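Local coordinates for protein propionate kinase (Francisella tularensis subsp. tularensis, PDB 3KHY) that probably makes acetyl phosphate from acetate and ATP, and can run the reverse reaction, as a homodimeric kinase of the acetokinase family, at residues H146-S151 / D212-D217; C205-V210 / A305-Y310. All coordinates share one frame; numbering follows the deposited sequence.

Interaction 1. Residues H146-S151 / D212-D217; sequences HQTMPS and DGKSID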
ATOM      1  N   HIS A 146       5.174   3.830  17.422  1.00 14.95           N
ATOM      2  CA  HIS A 146       5.723   3.578  16.093  1.00 16.02           C
ATOM      3  C   HIS A 146       6.921   4.469  15.750  1.00 18.05           C
ATOM      4  O   HIS A 146       7.517   4.353  14.674  1.00 16.47           O
ATOM      5  CB  HIS A 146       4.624   3.707  15.030  1.00 15.28           C
ATOM      6  CG  HIS A 146       3.450   2.802  15.270  1.00 16.79           C
ATOM      7  ND1 HIS A 146       3.575   1.429  15.366  1.00 14.67           N
ATOM      8  CD2 HIS A 146       2.134   3.073  15.430  1.00 13.09           C
ATOM      9  CE1 HIS A 146       2.383   0.895  15.566  1.00 11.44           C
ATOM     10  NE2 HIS A 146       1.493   1.871  15.618  1.00 14.62           N
ATOM     11  N   GLN A 147       7.297   5.340  16.677  1.00 18.44           N
ATOM     12  CA  GLN A 147       8.390   6.268  16.405  1.00 19.71           C
ATOM     13  C   GLN A 147       9.763   5.583  16.356  1.00 23.76           C
ATOM     14  O   GLN A 147      10.752   6.205  16.008  1.00 18.22           O
ATOM     15  CB  GLN A 147       8.370   7.454  17.373  1.00 23.72           C
ATOM     16  CG  GLN A 147       7.294   8.473  17.025  1.00 18.61           C
ATOM     17  CD  GLN A 147       7.544   9.116  15.669  1.00 25.12           C
ATOM     18  OE1 GLN A 147       8.548   9.799  15.472  1.00 29.26           O
ATOM     19  NE2 GLN A 147       6.650   8.871  14.721  1.00 28.61           N
ATOM     20  N   THR A 148       9.816   4.296  16.668  1.00 18.36           N
ATOM     21  CA  THR A 148      11.034   3.527  16.405  1.00 17.96           C
ATOM     22  C   THR A 148      11.166   3.024  14.962  1.00 17.09           C
ATOM     23  O   THR A 148      12.182   2.440  14.602  1.00 17.68           O
ATOM     24  CB  THR A 148      11.145   2.325  17.353  1.00 18.57           C
ATOM     25  OG1 THR A 148       9.890   1.634  17.375  1.00 17.76           O
ATOM     26  CG2 THR A 148      11.483   2.785  18.765  1.00 21.16           C
HETATM   27  N   MSE A 149      10.150   3.213  14.123  1.00 10.92           N
HETATM   28  CA  MSE A 149      10.303   2.802  12.729  1.00 11.54           C
HETATM   29  C   MSE A 149      11.441   3.586  12.073  1.00 15.97           C
HETATM   30  O   MSE A 149      11.477   4.809  12.158  1.00 15.72           O
HETATM   31  CB  MSE A 149       9.030   3.070  11.915  1.00 11.66           C
HETATM   32  CG  MSE A 149       7.836   2.231  12.217  1.00 20.47           C
HETATM   33 SE   MSE A 149       6.563   2.598  10.753  0.80 28.08          SE
HETATM   34  CE  MSE A 149       6.018   4.391  11.313  1.00 12.66           C
ATOM     35  N   PRO A 150      12.379   2.891  11.410  1.00 19.83           N
ATOM     36  CA  PRO A 150      13.456   3.660  10.777  1.00 20.79           C
ATOM     37  C   PRO A 150      12.955   4.417   9.551  1.00 17.71           C
ATOM     38  O   PRO A 150      11.911   4.074   8.995  1.00 16.34           O
ATOM     39  CB  PRO A 150      14.458   2.585  10.346  1.00 23.70           C
ATOM     40  CG  PRO A 150      13.682   1.315  10.309  1.00 25.99           C
ATOM     41  CD  PRO A 150      12.628   1.441  11.374  1.00 22.13           C
ATOM     42  N   SER A 151      13.704   5.430   9.139  1.00 16.83           N
ATOM     43  CA  SER A 151      13.295   6.309   8.041  1.00 17.68           C
ATOM     44  C   SER A 151      13.096   5.615   6.705  1.00 14.23           C
ATOM     45  O   SER A 151      12.184   5.972   5.962  1.00 19.52           O
ATOM     46  CB  SER A 151      14.309   7.453   7.882  1.00 19.13           C
ATOM     47  OG  SER A 151      14.276   8.281   9.030  1.00 28.08           O
ATOM     48  N   ASP A 212      12.101  -7.295  19.096  1.00 18.02           N
ATOM     49  CA  ASP A 212      12.639  -7.047  20.437  1.00 20.13           C
ATOM     50  C   ASP A 212      11.850  -5.961  21.179  1.00 18.78           C
ATOM     51  O   ASP A 212      12.433  -5.083  21.819  1.00 23.83           O
ATOM     52  CB  ASP A 212      14.127  -6.671  20.383  1.00 21.01           C
ATOM     53  CG  ASP A 212      14.835  -6.903  21.722  1.00 28.89           C
ATOM     54  OD1 ASP A 212      14.407  -7.808  22.471  1.00 34.44           O
ATOM     55  OD2 ASP A 212      15.821  -6.198  22.023  1.00 23.70           O
ATOM     56  N   GLY A 213      10.523  -6.023  21.081  1.00 16.34           N
ATOM     57  CA  GLY A 213       9.666  -5.117  21.820  1.00 19.48           C
ATOM     58  C   GLY A 213       9.401  -3.770  21.166  1.00 16.23           C
ATOM     59  O   GLY A 213       8.594  -2.996  21.684  1.00 18.63           O
ATOM     60  N   LYS A 214      10.067  -3.483  20.047  1.00 19.50           N
ATOM     61  CA  LYS A 214       9.914  -2.199  19.359  1.00 16.91           C
ATOM     62  C   LYS A 214       9.240  -2.306  17.979  1.00 18.98           C
ATOM     63  O   LYS A 214       9.540  -3.204  17.199  1.00 15.06           O
ATOM     64  CB  LYS A 214      11.272  -1.527  19.195  1.00 16.77           C
ATOM     65  CG  LYS A 214      11.954  -1.190  20.522  1.00 23.04           C
ATOM     66  CD  LYS A 214      13.336  -0.588  20.283  1.00 29.69           C
ATOM     67  CE  LYS A 214      13.975  -0.175  21.602  1.00 46.92           C
ATOM     68  NZ  LYS A 214      14.961   0.935  21.410  1.00 58.98           N
ATOM     69  N   SER A 215       8.332  -1.376  17.691  1.00 12.52           N
ATOM     70  CA  SER A 215       7.687  -1.304  16.381  1.00 16.16           C
ATOM     71  C   SER A 215       8.735  -1.019  15.292  1.00 16.57           C
ATOM     72  O   SER A 215       9.546  -0.105  15.427  1.00 19.61           O
ATOM     73  CB  SER A 215       6.609  -0.208  16.377  1.00 12.33           C
ATOM     74  OG  SER A 215       6.062  -0.047  15.069  1.00 15.89           O
ATOM     75  N   ILE A 216       8.737  -1.821  14.229  1.00 13.84           N
ATOM     76  CA  ILE A 216       9.634  -1.597  13.107  1.00 12.83           C
ATOM     77  C   ILE A 216       8.859  -1.272  11.827  1.00 14.87           C
ATOM     78  O   ILE A 216       9.407  -0.684  10.902  1.00 14.52           O
ATOM     79  CB  ILE A 216      10.577  -2.810  12.879  1.00 13.06           C
ATOM     80  CG1 ILE A 216      11.706  -2.455  11.914  1.00 17.66           C
ATOM     81  CG2 ILE A 216       9.807  -4.024  12.349  1.00 14.23           C
ATOM     82  CD1 ILE A 216      12.789  -3.536  11.854  1.00 21.95           C
ATOM     83  N   ASP A 217       7.582  -1.657  11.775  1.00 11.48           N
ATOM     84  CA  ASP A 217       6.747  -1.366  10.601  1.00 13.83           C
ATOM     85  C   ASP A 217       5.296  -1.508  11.046  1.00 12.21           C
ATOM     86  O   ASP A 217       5.005  -2.239  11.980  1.00 12.86           O
ATOM     87  CB  ASP A 217       7.081  -2.344   9.468  1.00 11.65           C
ATOM     88  CG  ASP A 217       6.659  -1.841   8.075  1.00 13.39           C
ATOM     89  OD1 ASP A 217       5.950  -0.815   7.946  1.00 11.13           O
ATOM     90  OD2 ASP A 217       7.031  -2.519   7.095  1.00 14.05           O
TER
HETATM   91  O   HOH W   1       8.499   0.956  19.578  1.00 12.53           O
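Ser215 on strand 214-218 hydrogen-bonds to loop 146-151 through both its side chain and its backbone. Its OG lies 2.9 Å from His146 ND1. The bond is almost straight, at 177°, and OG sits at the ring edge, in the ring plane. OG is anti to the backbone N (chi1 175°), which carries it to the imidazole. The other ring nitrogen, NE2, is bonded to Ala173 O, so the ring is held at both nitrogens and its rotation is fixed.

The backbone of Ser215 meets Thr148. Thr148 OG1 donates to Ser215 O at 2.6 Å. It arrives in the carbonyl plane, on a lone pair, with a C=O...donor angle of 131°. One water closes a bridge: it donates to Thr148 OG1 at 2.7 Å and accepts from Ser215 N at 3.0 Å.

Van der Waals contacts continue toward Ile216 and Asp217. Selenomethionine Met149 brings its CG to 3.6 Å from Ile216 O, and its SE rests by Asp217 CA. The apolar pair is Pro150 CD and Ile216 CG1, 4.0 Å apart, the two side chains crossing obliquely. At the exposed end, Thr148 CG2 meets Lys214 CD, their chains at about a right angle.

Strand 214-218 is the outermost of its sheet within the chain. On this side the Thr148 hydroxyl and a water meet the backbone O and N of Ser215, where a further strand could have paired; His146 meets its hydroxyl. Ile216 O is different: it is buried under Met149 and Pro150 without a hydrogen-bond partner.

Interaction 2. Residues C205-V210 / A305-Y310; sequences CSITAV and ASYMIY
The contact packs the C-terminal end of helix 287-307 against strand 205-211, in the five-stranded sheet of the second half of the chain. The helix lies on the connection between strands 214-218 and 316-320.

Tyr307 carries most of it. Its CG is anti to the carbonyl carbon (chi1 -70°), and the ring lies alongside the strand from Ile207 to Ala209. The backbone atoms Ile207 C and Thr208 N sit at the ring edge, in its plane. CE2 is 3.7 Å from Ala209 N. Further out, Tyr307 OH is 3.5 Å from Ile207 O, a weak interaction at most, and Ile207 O also accepts a bond from Thr218 OG1.

The rest is apolar. Ile207 CG2 touches Tyr307 CE2 at 4.0 Å, the two side chains sliding past each other in opposite directions. Ala209 CB touches both tyrosines, 3.7 Å from Tyr307 CD2 and 3.6 Å from Tyr310 CD2. The Tyr310 ring is held in turn by its own segment. Ile309 CG1 lies over the centre of one face, 3.7 Å above the plane, and Tyr307 CD1 is at the edge. Tyr310 N is bonded to Tyr307 O, a turn that brings both tyrosines to the strand.

The segment 305-310 also faces the dimer partner. Ile309 packs on Ala305 of the second subunit, and Ile309 O accepts a bond from Asn340 of the second subunit.

Strand order 3-2-1-4-5, with this helix between the third and fourth strands, is that of the ribonuclease H-like fold. It is the fold shared by the actin-like ATPase superfamily, to which the acetokinases belong.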
ATOM      1  N   CYS A 205      -8.584  -1.194  12.041  1.00 12.60           N
ATOM      2  CA  CYS A 205      -7.719  -2.378  11.976  1.00 10.27           C
ATOM      3  C   CYS A 205      -6.320  -1.970  11.559  1.00 11.63           C
ATOM      4  O   CYS A 205      -6.146  -1.229  10.593  1.00 14.38           O
ATOM      5  CB  CYS A 205      -8.256  -3.401  10.952  1.00 11.86           C
ATOM      6  SG  CYS A 205      -9.882  -4.095  11.353  1.00 15.62           S
ATOM      7  N   SER A 206      -5.320  -2.452  12.288  1.00 11.98           N
ATOM      8  CA  SER A 206      -3.936  -2.224  11.891  1.00 11.47           C
ATOM      9  C   SER A 206      -3.067  -3.398  12.336  1.00 15.61           C
ATOM     10  O   SER A 206      -3.429  -4.155  13.247  1.00 13.66           O
ATOM     11  CB  SER A 206      -3.404  -0.932  12.495  1.00 15.24           C
ATOM     12  OG  SER A 206      -3.153  -1.122  13.871  1.00 15.59           O
ATOM     13  N   ILE A 207      -1.924  -3.553  11.684  1.00 10.25           N
ATOM     14  CA  ILE A 207      -1.032  -4.657  12.000  1.00 10.35           C
ATOM     15  C   ILE A 207       0.398  -4.126  12.148  1.00 13.84           C
ATOM     16  O   ILE A 207       0.813  -3.209  11.440  1.00 15.12           O
ATOM     17  CB  ILE A 207      -1.153  -5.764  10.936  1.00 13.46           C
ATOM     18  CG1 ILE A 207      -0.242  -6.946  11.274  1.00 13.89           C
ATOM     19  CG2 ILE A 207      -0.850  -5.219   9.516  1.00 10.14           C
ATOM     20  CD1 ILE A 207      -0.555  -8.145  10.402  1.00 14.04           C
ATOM     21  N   THR A 208       1.136  -4.665  13.104  1.00 10.56           N
ATOM     22  CA  THR A 208       2.439  -4.108  13.431  1.00 14.87           C
ATOM     23  C   THR A 208       3.475  -5.202  13.570  1.00 16.26           C
ATOM     24  O   THR A 208       3.191  -6.260  14.134  1.00 13.92           O
ATOM     25  CB  THR A 208       2.367  -3.312  14.736  1.00 14.42           C
ATOM     26  OG1 THR A 208       1.488  -2.191  14.547  1.00 14.09           O
ATOM     27  CG2 THR A 208       3.754  -2.813  15.161  1.00 15.59           C
ATOM     28  N   ALA A 209       4.671  -4.945  13.041  1.00 12.08           N
ATOM     29  CA  ALA A 209       5.803  -5.839  13.245  1.00 13.29           C
ATOM     30  C   ALA A 209       6.622  -5.322  14.425  1.00 13.03           C
ATOM     31  O   ALA A 209       7.180  -4.224  14.374  1.00 16.50           O
ATOM     32  CB  ALA A 209       6.680  -5.907  11.974  1.00 11.06           C
ATOM     33  N   VAL A 210       6.694  -6.128  15.473  1.00 11.53           N
ATOM     34  CA  VAL A 210       7.397  -5.767  16.702  1.00 10.73           C
ATOM     35  C   VAL A 210       8.645  -6.638  16.866  1.00 13.32           C
ATOM     36  O   VAL A 210       8.556  -7.863  16.969  1.00 14.68           O
ATOM     37  CB  VAL A 210       6.481  -5.921  17.916  1.00 13.58           C
ATOM     38  CG1 VAL A 210       7.255  -5.676  19.221  1.00 12.90           C
ATOM     39  CG2 VAL A 210       5.285  -4.960  17.800  1.00 16.39           C
ATOM     40  N   ALA A 305       2.373 -11.877   5.922  1.00 10.23           N
ATOM     41  CA  ALA A 305       3.423 -12.429   5.060  1.00 17.71           C
ATOM     42  C   ALA A 305       4.543 -11.424   4.801  1.00 18.14           C
ATOM     43  O   ALA A 305       5.740 -11.774   4.844  1.00 14.10           O
ATOM     44  CB  ALA A 305       2.833 -12.916   3.736  1.00 13.22           C
ATOM     45  N   SER A 306       4.169 -10.170   4.542  0.50 10.12           N
ATOM     46  CA  SER A 306       5.162  -9.145   4.217  0.50  9.37           C
ATOM     47  C   SER A 306       6.048  -8.845   5.415  0.50  9.40           C
ATOM     48  O   SER A 306       7.223  -8.515   5.259  0.50 12.68           O
ATOM     49  CB  SER A 306       4.502  -7.850   3.717  0.50 15.19           C
ATOM     50  OG  SER A 306       4.182  -6.978   4.785  0.50 25.66           O
ATOM     51  N   TYR A 307       5.484  -8.955   6.611  1.00 10.70           N
ATOM     52  CA  TYR A 307       6.253  -8.708   7.840  1.00 14.74           C
ATOM     53  C   TYR A 307       7.181  -9.852   8.257  1.00 16.38           C
ATOM     54  O   TYR A 307       8.028  -9.682   9.142  1.00 13.53           O
ATOM     55  CB  TYR A 307       5.314  -8.348   8.999  1.00 12.47           C
ATOM     56  CG  TYR A 307       4.659  -6.979   8.861  1.00 10.19           C
ATOM     57  CD1 TYR A 307       4.929  -6.151   7.770  1.00 15.28           C
ATOM     58  CD2 TYR A 307       3.755  -6.529   9.816  1.00 14.46           C
ATOM     59  CE1 TYR A 307       4.309  -4.885   7.648  1.00  9.72           C
ATOM     60  CE2 TYR A 307       3.137  -5.291   9.706  1.00 12.40           C
ATOM     61  CZ  TYR A 307       3.413  -4.476   8.628  1.00 14.49           C
ATOM     62  OH  TYR A 307       2.780  -3.247   8.553  1.00 13.67           O
HETATM   63  N   MSE A 308       7.026 -11.017   7.642  1.00 14.20           N
HETATM   64  CA  MSE A 308       7.933 -12.124   7.940  1.00 14.94           C
HETATM   65  C   MSE A 308       9.403 -11.748   7.675  1.00 16.22           C
HETATM   66  O   MSE A 308      10.305 -12.315   8.287  1.00 14.26           O
HETATM   67  CB  MSE A 308       7.552 -13.376   7.141  1.00 14.30           C
HETATM   68  CG  MSE A 308       6.161 -13.906   7.459  1.00 14.69           C
HETATM   69 SE   MSE A 308       5.976 -14.387   9.368  1.00 27.50          SE
HETATM   70  CE  MSE A 308       6.923 -16.108   9.307  1.00 18.06           C
ATOM     71  N   ILE A 309       9.651 -10.783   6.789  1.00 15.99           N
ATOM     72  CA  ILE A 309      11.036 -10.372   6.516  1.00 13.96           C
ATOM     73  C   ILE A 309      11.803  -9.917   7.750  1.00 15.91           C
ATOM     74  O   ILE A 309      13.035 -10.003   7.773  1.00 16.27           O
ATOM     75  CB  ILE A 309      11.152  -9.221   5.493  1.00 18.48           C
ATOM     76  CG1 ILE A 309      10.454  -7.962   6.022  1.00 17.14           C
ATOM     77  CG2 ILE A 309      10.633  -9.629   4.135  1.00 24.23           C
ATOM     78  CD1 ILE A 309      10.794  -6.710   5.210  1.00 28.31           C
ATOM     79  N   TYR A 310      11.094  -9.415   8.762  1.00 16.20           N
ATOM     80  CA  TYR A 310      11.772  -8.836   9.935  1.00 13.35           C
ATOM     81  C   TYR A 310      12.243  -9.847  10.975  1.00 19.70           C
ATOM     82  O   TYR A 310      12.874  -9.466  11.966  1.00 20.02           O
ATOM     83  CB  TYR A 310      10.889  -7.806  10.641  1.00 11.82           C
ATOM     84  CG  TYR A 310      10.461  -6.671   9.744  1.00 15.81           C
ATOM     85  CD1 TYR A 310      11.398  -5.768   9.237  1.00 15.68           C
ATOM     86  CD2 TYR A 310       9.116  -6.501   9.397  1.00 15.56           C
ATOM     87  CE1 TYR A 310      11.012  -4.730   8.404  1.00 18.63           C
ATOM     88  CE2 TYR A 310       8.722  -5.466   8.561  1.00 15.22           C
ATOM     89  CZ  TYR A 310       9.678  -4.583   8.068  1.00 15.32           C
ATOM     90  OH  TYR A 310       9.299  -3.546   7.240  1.00 14.72           O
TER

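In the fold
Interactions 1 and 2 lie on two neighbouring strands, with centres about 11 Å apart. The backbone joins them, with Ile216 N 2.9 Å from Ala209 O. Tyr310 OH is 2.5 Å from Asp217 OD2, a probable hydrogen bond, and that carboxylate also forms a salt bridge with Lys302 of the second subunit. On the side of the strand away from Tyr307, His146 CE1 packs 3.4 Å from Thr208 OG1, hydrogen-bonded to Thr218 OG1. That side leads to the predicted active site. The His146 side chain is about 5 Å from that of His174, a predicted transition-state stabiliser, and about 7 Å from that of Asp142, the predicted proton donor or acceptor. Ser206 OG is bonded to His174 ND1.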